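Local coordinates for protein monomethylamine methyltransferase MtmB1 (Methanosarcina barkeri, PDB 1NTH) that transfers the methyl group of monomethylamine to the corrinoid cofactor of its partner protein MtmC, a step in methanogenesis from methylamine, at residues A[269-272]-A[273-277]; A[90-93]-A[94-98]; A[320-323]-A[324-328]. One frame throughout, in Å; residues are numbered along the deposited sequence.

Interaction 1 of 3, residues A[269-272]-A[273-277]; sequences GGIE and ETTIV
The peptide carbonyl of Gly270 is approached on both faces by Thr274: the backbone N comes in on one, tilted somewhat from the carbonyl plane, and the hydroxyl OG1 on the other, well above it. Thr274 N lies 2.8 Å and Thr274 OG1 2.7 Å from Gly270 O, so two bonds grip one oxygen. One residue on, the carbonyl of Ile271 is held in the same double manner by Thr275, whose OG1 hovers 41° out of the plane at 2.7 Å from Ile271 O, while Thr275 N gives the regular helical bond. Both threonines can do this because OG1 stands beside its own backbone N (chi1 -57° for Thr274, -52° for Thr275), tucked back along the preceding turn. Gly270 is the N-cap of helix 271-288, the helix of a beta-alpha-beta unit in the TIM barrel, and the doubled bonds lie in its first turn. Gly269, just before it, has a positive phi that suits a residue without CB. Beside the cap, the carboxylate of Glu273, its chain bent at chi2, folds back over the glycines, with OE2 3.2 Å from Gly270 N. Water 1 accepts from Gly270 N at 2.8 Å and donates weakly to Glu273 OE1. Water 2 donates to Glu273 OE2 at 2.7 Å and weakly to Glu272 OE1, lying between two carboxylates whose oxygens Glu272 OE1 and Glu273 OE2 are 4.4 Å apart. Lys40, in long weak ion pairs with both, may ease this repulsion, and Glu272 OE2 accepts from the backbone N of Phe47.

Interaction 2 of 3, residues A[90-93]-A[94-98]; sequences EIWD and AINNV
Ile91 and Ile95, one helical turn apart, run alongside each other in the same direction and form the tight part of this contact. Ile91 CG2 meets Ile95 CD1 at 3.9 Å. CG1 of Ile95, set beside its own backbone N (chi1 -65°), runs back to 3.4 Å from Ile91 O, the oxygen that also takes Ile95 N in a nearly straight bond (171°) lying in the carbonyl plane. Phe67 of helix 56-73 packs on both isoleucines, and Ile283 and Leu287 of helix 271-288 pack on Ile91. Between the two segments, contact is sparser at the partly exposed Trp92, whose ring also meets Phe67 and Phe63 of helix 56-73. The rim of its six-membered ring touches Ile95 through CZ3 and CG2, 4.1 Å apart, while the Asn96 amide sits obliquely by the ring with the two planes only 18° apart and Asn96 OD1 3.9 Å from Trp92 CE3. The firm link here is in the backbone, Asn96 N to Trp92 O at 2.7 Å; the amide ND2, though near that oxygen, has too poor an angle to bond it. Asp93, its OD1 hydrogen-bonded to Ser6, faces a neighbouring subunit, where Lys151 packs on Asp93, Ala94 and Asn97, and Arg391 on Asn96. An i, i+4 pair of isoleucines turned to neighbouring helices, with polar side chains on a flank met by another subunit, is consistent with an amphipathic helix at a subunit interface, here the short helix 88-95.

Interaction 3 of 3, residues A[320-323]-A[324-328]; sequences ATIS and EFTDI
Thr326 and Ile322 meet at one oxygen: Ile322 O accepts from Thr326 N at 3.0 Å and from Thr326 OG1 at 2.7 Å, the two donors arriving from opposite faces of the carbonyl plane. The hydroxyl reaches it because chi1 of 79° places OG1 between the backbone N and the carbonyl carbon. There OG1 is also 3.4 Å from Ile322 CG2, and it accepts in turn from Ile328 N at 3.1 Å, nearly straight (162°). That last bond makes an ST turn. It folds the chain at the C-terminal end of helix 309-325, the helix between strands 293-300 and 330-333 of the TIM barrel, and lays Ile328 CB 3.9 Å from Ile322 CG2. One residue earlier, Phe325 presents the edge of its ring to Thr321 O, which lies near the ring plane, 3.2 Å from Phe325 CD1, while CG of Glu324 rests over one ring face, offset toward the rim. Farther out, the ring of Phe63 in helix 56-73 meets that of Phe325. Lys115 binds the carbonyl oxygens of Ser323 and Thr326 and forms a salt bridge with Asp327, whose other oxygen pairs with Lys100.

Interactions 1 and 3 sit near opposite ends of successive barrel helices, 271-288 and 309-325: one starts its helix, the other ends one. Their centres are 17 Å apart, and their nearest atoms about 6 Å. Interaction 2 belongs to a helix earlier in the chain, its centre 23 Å from interaction 1 but 13 Å from interaction 3, which it touches: Val98 CG1 packs on Ile328 CG1 at 3.8 Å and Ile95 CG2 on Thr326 CG2 at 4.1 Å. Side chains of helix 56-73 touch all three, with Leu62 touching interactions 1 and 3 and Phe63 touching 2 and 3. The pyrrolysine of this enzyme lies in none of these segments.

Interaction 1 of 3, residues A[269-272]-A[273-277]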
ATOM      1  N   GLY A 269      44.673  23.452   3.258  1.00 24.36           N
ATOM      2  CA  GLY A 269      45.304  24.750   3.379  1.00 24.40           C
ATOM      3  C   GLY A 269      44.304  25.883   3.541  1.00 24.14           C
ATOM      4  O   GLY A 269      43.323  25.759   4.279  1.00 24.39           O
ATOM      5  N   GLY A 270      44.547  26.981   2.828  1.00 23.02           N
ATOM      6  CA  GLY A 270      43.696  28.156   2.918  1.00 22.46           C
ATOM      7  C   GLY A 270      42.385  28.170   2.152  1.00 22.50           C
ATOM      8  O   GLY A 270      41.848  27.122   1.786  1.00 22.15           O
ATOM      9  N   ILE A 271      41.881  29.378   1.905  1.00 22.01           N
ATOM     10  CA  ILE A 271      40.612  29.579   1.213  1.00 21.41           C
ATOM     11  C   ILE A 271      40.513  28.933  -0.166  1.00 20.99           C
ATOM     12  O   ILE A 271      39.686  28.047  -0.377  1.00 19.71           O
ATOM     13  CB  ILE A 271      40.286  31.088   1.076  1.00 22.52           C
ATOM     14  CG1 ILE A 271      40.157  31.718   2.466  1.00 23.99           C
ATOM     15  CG2 ILE A 271      38.995  31.273   0.282  1.00 21.85           C
ATOM     16  CD1 ILE A 271      39.867  33.209   2.445  1.00 26.78           C
ATOM     17  N   GLU A 272      41.344  29.364  -1.110  1.00 20.66           N
ATOM     18  CA  GLU A 272      41.277  28.789  -2.448  1.00 19.88           C
ATOM     19  C   GLU A 272      41.561  27.289  -2.443  1.00 20.92           C
ATOM     20  O   GLU A 272      40.913  26.525  -3.162  1.00 19.64           O
ATOM     21  CB  GLU A 272      42.250  29.494  -3.402  1.00 21.54           C
ATOM     22  CG  GLU A 272      41.843  30.908  -3.817  1.00 22.94           C
ATOM     23  CD  GLU A 272      42.159  31.961  -2.773  1.00 24.76           C
ATOM     24  OE1 GLU A 272      42.819  31.629  -1.764  1.00 26.66           O
ATOM     25  OE2 GLU A 272      41.757  33.129  -2.970  1.00 25.39           O
ATOM     26  N   GLU A 273      42.528  26.867  -1.634  1.00 20.12           N
ATOM     27  CA  GLU A 273      42.880  25.453  -1.556  1.00 20.86           C
ATOM     28  C   GLU A 273      41.712  24.608  -1.054  1.00 19.20           C
ATOM     29  O   GLU A 273      41.421  23.544  -1.600  1.00 19.70           O
ATOM     30  CB  GLU A 273      44.079  25.239  -0.626  1.00 23.06           C
ATOM     31  CG  GLU A 273      45.390  25.848  -1.106  1.00 26.52           C
ATOM     32  CD  GLU A 273      45.566  27.302  -0.695  1.00 29.45           C
ATOM     33  OE1 GLU A 273      46.701  27.808  -0.814  1.00 34.34           O
ATOM     34  OE2 GLU A 273      44.585  27.941  -0.257  1.00 29.16           O
ATOM     35  N   THR A 274      41.052  25.085  -0.004  1.00 19.32           N
ATOM     36  CA  THR A 274      39.928  24.360   0.571  1.00 18.56           C
ATOM     37  C   THR A 274      38.743  24.347  -0.396  1.00 19.02           C
ATOM     38  O   THR A 274      37.962  23.396  -0.413  1.00 17.88           O
ATOM     39  CB  THR A 274      39.498  24.981   1.919  1.00 19.77           C
ATOM     40  OG1 THR A 274      40.614  24.983   2.820  1.00 21.28           O
ATOM     41  CG2 THR A 274      38.373  24.163   2.553  1.00 18.82           C
ATOM     42  N   THR A 275      38.621  25.393  -1.208  1.00 18.29           N
ATOM     43  CA  THR A 275      37.527  25.468  -2.171  1.00 18.05           C
ATOM     44  C   THR A 275      37.756  24.464  -3.300  1.00 17.84           C
ATOM     45  O   THR A 275      36.810  23.873  -3.821  1.00 17.34           O
ATOM     46  CB  THR A 275      37.386  26.896  -2.739  1.00 17.80           C
ATOM     47  OG1 THR A 275      37.307  27.830  -1.651  1.00 18.11           O
ATOM     48  CG2 THR A 275      36.112  27.016  -3.580  1.00 17.40           C
ATOM     49  N   ILE A 276      39.017  24.268  -3.679  1.00 16.90           N
ATOM     50  CA  ILE A 276      39.348  23.298  -4.713  1.00 17.29           C
ATOM     51  C   ILE A 276      38.894  21.925  -4.214  1.00 16.99           C
ATOM     52  O   ILE A 276      38.288  21.150  -4.954  1.00 17.57           O
ATOM     53  CB  ILE A 276      40.874  23.266  -4.983  1.00 17.43           C
ATOM     54  CG1 ILE A 276      41.298  24.556  -5.685  1.00 18.16           C
ATOM     55  CG2 ILE A 276      41.241  22.047  -5.826  1.00 17.81           C
ATOM     56  CD1 ILE A 276      42.803  24.675  -5.892  1.00 18.84           C
ATOM     57  N   VAL A 277      39.183  21.635  -2.950  1.00 17.14           N
ATOM     58  CA  VAL A 277      38.785  20.366  -2.349  1.00 18.17           C
ATOM     59  C   VAL A 277      37.261  20.272  -2.316  1.00 17.90           C
ATOM     60  O   VAL A 277      36.691  19.218  -2.608  1.00 18.87           O
ATOM     61  CB  VAL A 277      39.329  20.234  -0.903  1.00 19.40           C
ATOM     62  CG1 VAL A 277      38.634  19.089  -0.174  1.00 20.85           C
ATOM     63  CG2 VAL A 277      40.825  19.987  -0.941  1.00 20.25           C
TER
HETATM   64  O   HOH W   1      47.175  27.489   2.044  1.00 41.18           O
HETATM   65  O   HOH W   2      45.256  30.451   0.396  1.00 44.95           O

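Interaction 2 of 3, residues A[90-93]-A[94-98]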
ATOM      1  N   GLU A  90      35.256   8.378 -16.477  1.00 19.25           N
ATOM      2  CA  GLU A  90      34.342   7.937 -15.428  1.00 17.81           C
ATOM      3  C   GLU A  90      33.779   9.146 -14.696  1.00 17.70           C
ATOM      4  O   GLU A  90      32.596   9.177 -14.354  1.00 16.89           O
ATOM      5  CB  GLU A  90      35.057   7.019 -14.430  1.00 19.15           C
ATOM      6  CG  GLU A  90      35.546   5.718 -15.042  1.00 21.18           C
ATOM      7  CD  GLU A  90      36.350   4.868 -14.073  1.00 23.22           C
ATOM      8  OE1 GLU A  90      36.934   5.429 -13.120  1.00 21.11           O
ATOM      9  OE2 GLU A  90      36.410   3.637 -14.282  1.00 23.44           O
ATOM     10  N   ILE A  91      34.623  10.146 -14.452  1.00 16.00           N
ATOM     11  CA  ILE A  91      34.162  11.341 -13.762  1.00 16.54           C
ATOM     12  C   ILE A  91      33.132  12.091 -14.605  1.00 17.60           C
ATOM     13  O   ILE A  91      32.114  12.551 -14.082  1.00 16.91           O
ATOM     14  CB  ILE A  91      35.340  12.285 -13.415  1.00 16.44           C
ATOM     15  CG1 ILE A  91      36.325  11.554 -12.495  1.00 17.48           C
ATOM     16  CG2 ILE A  91      34.816  13.536 -12.712  1.00 18.63           C
ATOM     17  CD1 ILE A  91      37.551  12.378 -12.118  1.00 16.71           C
ATOM     18  N   TRP A  92      33.381  12.208 -15.907  1.00 16.67           N
ATOM     19  CA  TRP A  92      32.437  12.909 -16.773  1.00 17.85           C
ATOM     20  C   TRP A  92      31.106  12.172 -16.890  1.00 17.85           C
ATOM     21  O   TRP A  92      30.051  12.802 -16.975  1.00 18.13           O
ATOM     22  CB  TRP A  92      33.044  13.137 -18.161  1.00 19.21           C
ATOM     23  CG  TRP A  92      33.898  14.368 -18.202  1.00 21.73           C
ATOM     24  CD1 TRP A  92      35.235  14.437 -18.481  1.00 23.82           C
ATOM     25  CD2 TRP A  92      33.476  15.710 -17.922  1.00 22.56           C
ATOM     26  NE1 TRP A  92      35.671  15.739 -18.387  1.00 24.46           N
ATOM     27  CE2 TRP A  92      34.612  16.540 -18.046  1.00 24.16           C
ATOM     28  CE3 TRP A  92      32.247  16.290 -17.576  1.00 23.95           C
ATOM     29  CZ2 TRP A  92      34.556  17.923 -17.838  1.00 25.53           C
ATOM     30  CZ3 TRP A  92      32.192  17.667 -17.368  1.00 25.92           C
ATOM     31  CH2 TRP A  92      33.342  18.466 -17.499  1.00 24.90           C
ATOM     32  N   ASP A  93      31.153  10.843 -16.897  1.00 17.78           N
ATOM     33  CA  ASP A  93      29.927  10.054 -16.978  1.00 17.11           C
ATOM     34  C   ASP A  93      29.059  10.374 -15.761  1.00 17.59           C
ATOM     35  O   ASP A  93      27.842  10.488 -15.869  1.00 17.94           O
ATOM     36  CB  ASP A  93      30.260   8.558 -17.017  1.00 17.46           C
ATOM     37  CG  ASP A  93      29.023   7.673 -16.904  1.00 18.50           C
ATOM     38  OD1 ASP A  93      28.923   6.932 -15.907  1.00 18.75           O
ATOM     39  OD2 ASP A  93      28.158   7.718 -17.810  1.00 19.79           O
ATOM     40  N   ALA A  94      29.692  10.537 -14.603  1.00 16.53           N
ATOM     41  CA  ALA A  94      28.957  10.856 -13.384  1.00 16.95           C
ATOM     42  C   ALA A  94      28.390  12.272 -13.443  1.00 16.89           C
ATOM     43  O   ALA A  94      27.207  12.485 -13.183  1.00 17.74           O
ATOM     44  CB  ALA A  94      29.867  10.704 -12.163  1.00 17.26           C
ATOM     45  N   ILE A  95      29.233  13.241 -13.788  1.00 16.00           N
ATOM     46  CA  ILE A  95      28.792  14.630 -13.869  1.00 15.57           C
ATOM     47  C   ILE A  95      27.710  14.835 -14.929  1.00 16.99           C
ATOM     48  O   ILE A  95      26.762  15.594 -14.717  1.00 18.02           O
ATOM     49  CB  ILE A  95      29.976  15.574 -14.186  1.00 17.60           C
ATOM     50  CG1 ILE A  95      30.969  15.564 -13.023  1.00 18.20           C
ATOM     51  CG2 ILE A  95      29.469  16.993 -14.437  1.00 18.36           C
ATOM     52  CD1 ILE A  95      32.227  16.372 -13.297  1.00 20.27           C
ATOM     53  N   ASN A  96      27.847  14.149 -16.060  1.00 16.58           N
ATOM     54  CA  ASN A  96      26.888  14.285 -17.154  1.00 17.27           C
ATOM     55  C   ASN A  96      25.544  13.611 -16.909  1.00 18.80           C
ATOM     56  O   ASN A  96      24.616  13.776 -17.701  1.00 20.63           O
ATOM     57  CB  ASN A  96      27.481  13.737 -18.457  1.00 18.23           C
ATOM     58  CG  ASN A  96      28.590  14.611 -19.011  1.00 16.83           C
ATOM     59  OD1 ASN A  96      28.549  15.832 -18.884  1.00 20.40           O
ATOM     60  ND2 ASN A  96      29.576  13.990 -19.650  1.00 19.72           N
ATOM     61  N   ASN A  97      25.433  12.857 -15.823  1.00 16.94           N
ATOM     62  CA  ASN A  97      24.183  12.159 -15.531  1.00 17.82           C
ATOM     63  C   ASN A  97      23.758  12.271 -14.074  1.00 19.67           C
ATOM     64  O   ASN A  97      23.527  11.263 -13.410  1.00 24.11           O
ATOM     65  CB  ASN A  97      24.312  10.682 -15.918  1.00 17.59           C
ATOM     66  CG  ASN A  97      24.524  10.488 -17.408  1.00 18.62           C
ATOM     67  OD1 ASN A  97      25.633  10.189 -17.866  1.00 20.30           O
ATOM     68  ND2 ASN A  97      23.462  10.673 -18.176  1.00 16.68           N
ATOM     69  N   VAL A  98      23.658  13.497 -13.575  1.00 19.20           N
ATOM     70  CA  VAL A  98      23.253  13.707 -12.195  1.00 18.42           C
ATOM     71  C   VAL A  98      21.738  13.818 -12.118  1.00 17.86           C
ATOM     72  O   VAL A  98      21.077  14.075 -13.124  1.00 18.87           O
ATOM     73  CB  VAL A  98      23.884  14.994 -11.611  1.00 18.03           C
ATOM     74  CG1 VAL A  98      25.401  14.852 -11.573  1.00 19.31           C
ATOM     75  CG2 VAL A  98      23.485  16.204 -12.445  1.00 17.97           C
TER

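Interaction 3 of 3, residues A[320-323]-A[324-328]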
ATOM      1  N   ALA A 320      28.589  28.496  -6.412  1.00 18.30           N
ATOM      2  CA  ALA A 320      28.392  29.287  -7.621  1.00 17.75           C
ATOM      3  C   ALA A 320      29.023  28.565  -8.802  1.00 18.40           C
ATOM      4  O   ALA A 320      28.465  28.526  -9.897  1.00 18.62           O
ATOM      5  CB  ALA A 320      29.012  30.672  -7.462  1.00 19.19           C
ATOM      6  N   THR A 321      30.196  27.986  -8.569  1.00 17.14           N
ATOM      7  CA  THR A 321      30.914  27.270  -9.610  1.00 16.92           C
ATOM      8  C   THR A 321      30.206  25.971  -9.984  1.00 17.63           C
ATOM      9  O   THR A 321      30.053  25.657 -11.163  1.00 17.31           O
ATOM     10  CB  THR A 321      32.354  26.982  -9.156  1.00 18.23           C
ATOM     11  OG1 THR A 321      33.006  28.230  -8.883  1.00 18.93           O
ATOM     12  CG2 THR A 321      33.127  26.240 -10.234  1.00 17.39           C
ATOM     13  N   ILE A 322      29.774  25.217  -8.979  1.00 17.11           N
ATOM     14  CA  ILE A 322      29.064  23.970  -9.235  1.00 17.35           C
ATOM     15  C   ILE A 322      27.748  24.273  -9.961  1.00 18.39           C
ATOM     16  O   ILE A 322      27.339  23.531 -10.857  1.00 19.58           O
ATOM     17  CB  ILE A 322      28.790  23.218  -7.908  1.00 17.96           C
ATOM     18  CG1 ILE A 322      30.091  22.583  -7.398  1.00 18.87           C
ATOM     19  CG2 ILE A 322      27.702  22.159  -8.105  1.00 19.89           C
ATOM     20  CD1 ILE A 322      30.677  21.529  -8.322  1.00 20.10           C
ATOM     21  N   SER A 323      27.100  25.372  -9.591  1.00 18.25           N
ATOM     22  CA  SER A 323      25.834  25.755 -10.220  1.00 20.22           C
ATOM     23  C   SER A 323      26.031  26.186 -11.666  1.00 20.78           C
ATOM     24  O   SER A 323      25.186  25.936 -12.525  1.00 20.71           O
ATOM     25  CB  SER A 323      25.177  26.901  -9.448  1.00 20.56           C
ATOM     26  OG  SER A 323      24.849  26.505  -8.129  1.00 23.73           O
ATOM     27  N   GLU A 324      27.158  26.835 -11.931  1.00 20.28           N
ATOM     28  CA  GLU A 324      27.460  27.320 -13.268  1.00 21.67           C
ATOM     29  C   GLU A 324      27.846  26.231 -14.263  1.00 21.31           C
ATOM     30  O   GLU A 324      27.387  26.242 -15.406  1.00 22.20           O
ATOM     31  CB  GLU A 324      28.588  28.356 -13.200  1.00 24.48           C
ATOM     32  CG  GLU A 324      29.061  28.854 -14.563  1.00 28.59           C
ATOM     33  CD  GLU A 324      28.076  29.805 -15.219  1.00 33.16           C
ATOM     34  OE1 GLU A 324      28.183  30.016 -16.445  1.00 36.43           O
ATOM     35  OE2 GLU A 324      27.206  30.350 -14.508  1.00 33.97           O
ATOM     36  N   PHE A 325      28.668  25.280 -13.827  1.00 20.19           N
ATOM     37  CA  PHE A 325      29.152  24.242 -14.725  1.00 20.34           C
ATOM     38  C   PHE A 325      28.569  22.840 -14.628  1.00 20.57           C
ATOM     39  O   PHE A 325      28.939  21.971 -15.417  1.00 20.24           O
ATOM     40  CB  PHE A 325      30.678  24.172 -14.628  1.00 21.92           C
ATOM     41  CG  PHE A 325      31.348  25.483 -14.911  1.00 22.26           C
ATOM     42  CD1 PHE A 325      31.713  26.333 -13.872  1.00 22.98           C
ATOM     43  CD2 PHE A 325      31.548  25.904 -16.222  1.00 24.27           C
ATOM     44  CE1 PHE A 325      32.261  27.588 -14.134  1.00 23.44           C
ATOM     45  CE2 PHE A 325      32.095  27.155 -16.496  1.00 24.66           C
ATOM     46  CZ  PHE A 325      32.451  27.999 -15.449  1.00 23.74           C
ATOM     47  N   THR A 326      27.674  22.608 -13.672  1.00 18.19           N
ATOM     48  CA  THR A 326      27.051  21.292 -13.533  1.00 17.98           C
ATOM     49  C   THR A 326      25.597  21.462 -13.128  1.00 17.43           C
ATOM     50  O   THR A 326      25.138  22.576 -12.861  1.00 19.23           O
ATOM     51  CB  THR A 326      27.722  20.416 -12.442  1.00 17.75           C
ATOM     52  OG1 THR A 326      27.262  20.825 -11.148  1.00 17.42           O
ATOM     53  CG2 THR A 326      29.236  20.542 -12.497  1.00 19.67           C
ATOM     54  N   ASP A 327      24.884  20.343 -13.078  1.00 17.28           N
ATOM     55  CA  ASP A 327      23.487  20.341 -12.678  1.00 18.22           C
ATOM     56  C   ASP A 327      23.354  19.653 -11.322  1.00 17.90           C
ATOM     57  O   ASP A 327      22.267  19.243 -10.923  1.00 17.70           O
ATOM     58  CB  ASP A 327      22.647  19.620 -13.733  1.00 20.83           C
ATOM     59  CG  ASP A 327      22.491  20.437 -15.003  1.00 25.03           C
ATOM     60  OD1 ASP A 327      22.283  19.836 -16.074  1.00 29.40           O
ATOM     61  OD2 ASP A 327      22.564  21.682 -14.924  1.00 26.87           O
ATOM     62  N   ILE A 328      24.473  19.536 -10.612  1.00 16.56           N
ATOM     63  CA  ILE A 328      24.488  18.903  -9.297  1.00 16.83           C
ATOM     64  C   ILE A 328      23.663  19.700  -8.289  1.00 15.62           C
ATOM     65  O   ILE A 328      23.887  20.893  -8.103  1.00 17.35           O
ATOM     66  CB  ILE A 328      25.936  18.781  -8.754  1.00 15.80           C
ATOM     67  CG1 ILE A 328      26.749  17.848  -9.656  1.00 16.95           C
ATOM     68  CG2 ILE A 328      25.919  18.246  -7.321  1.00 17.67           C
ATOM     69  CD1 ILE A 328      28.228  17.763  -9.282  1.00 17.54           C
TER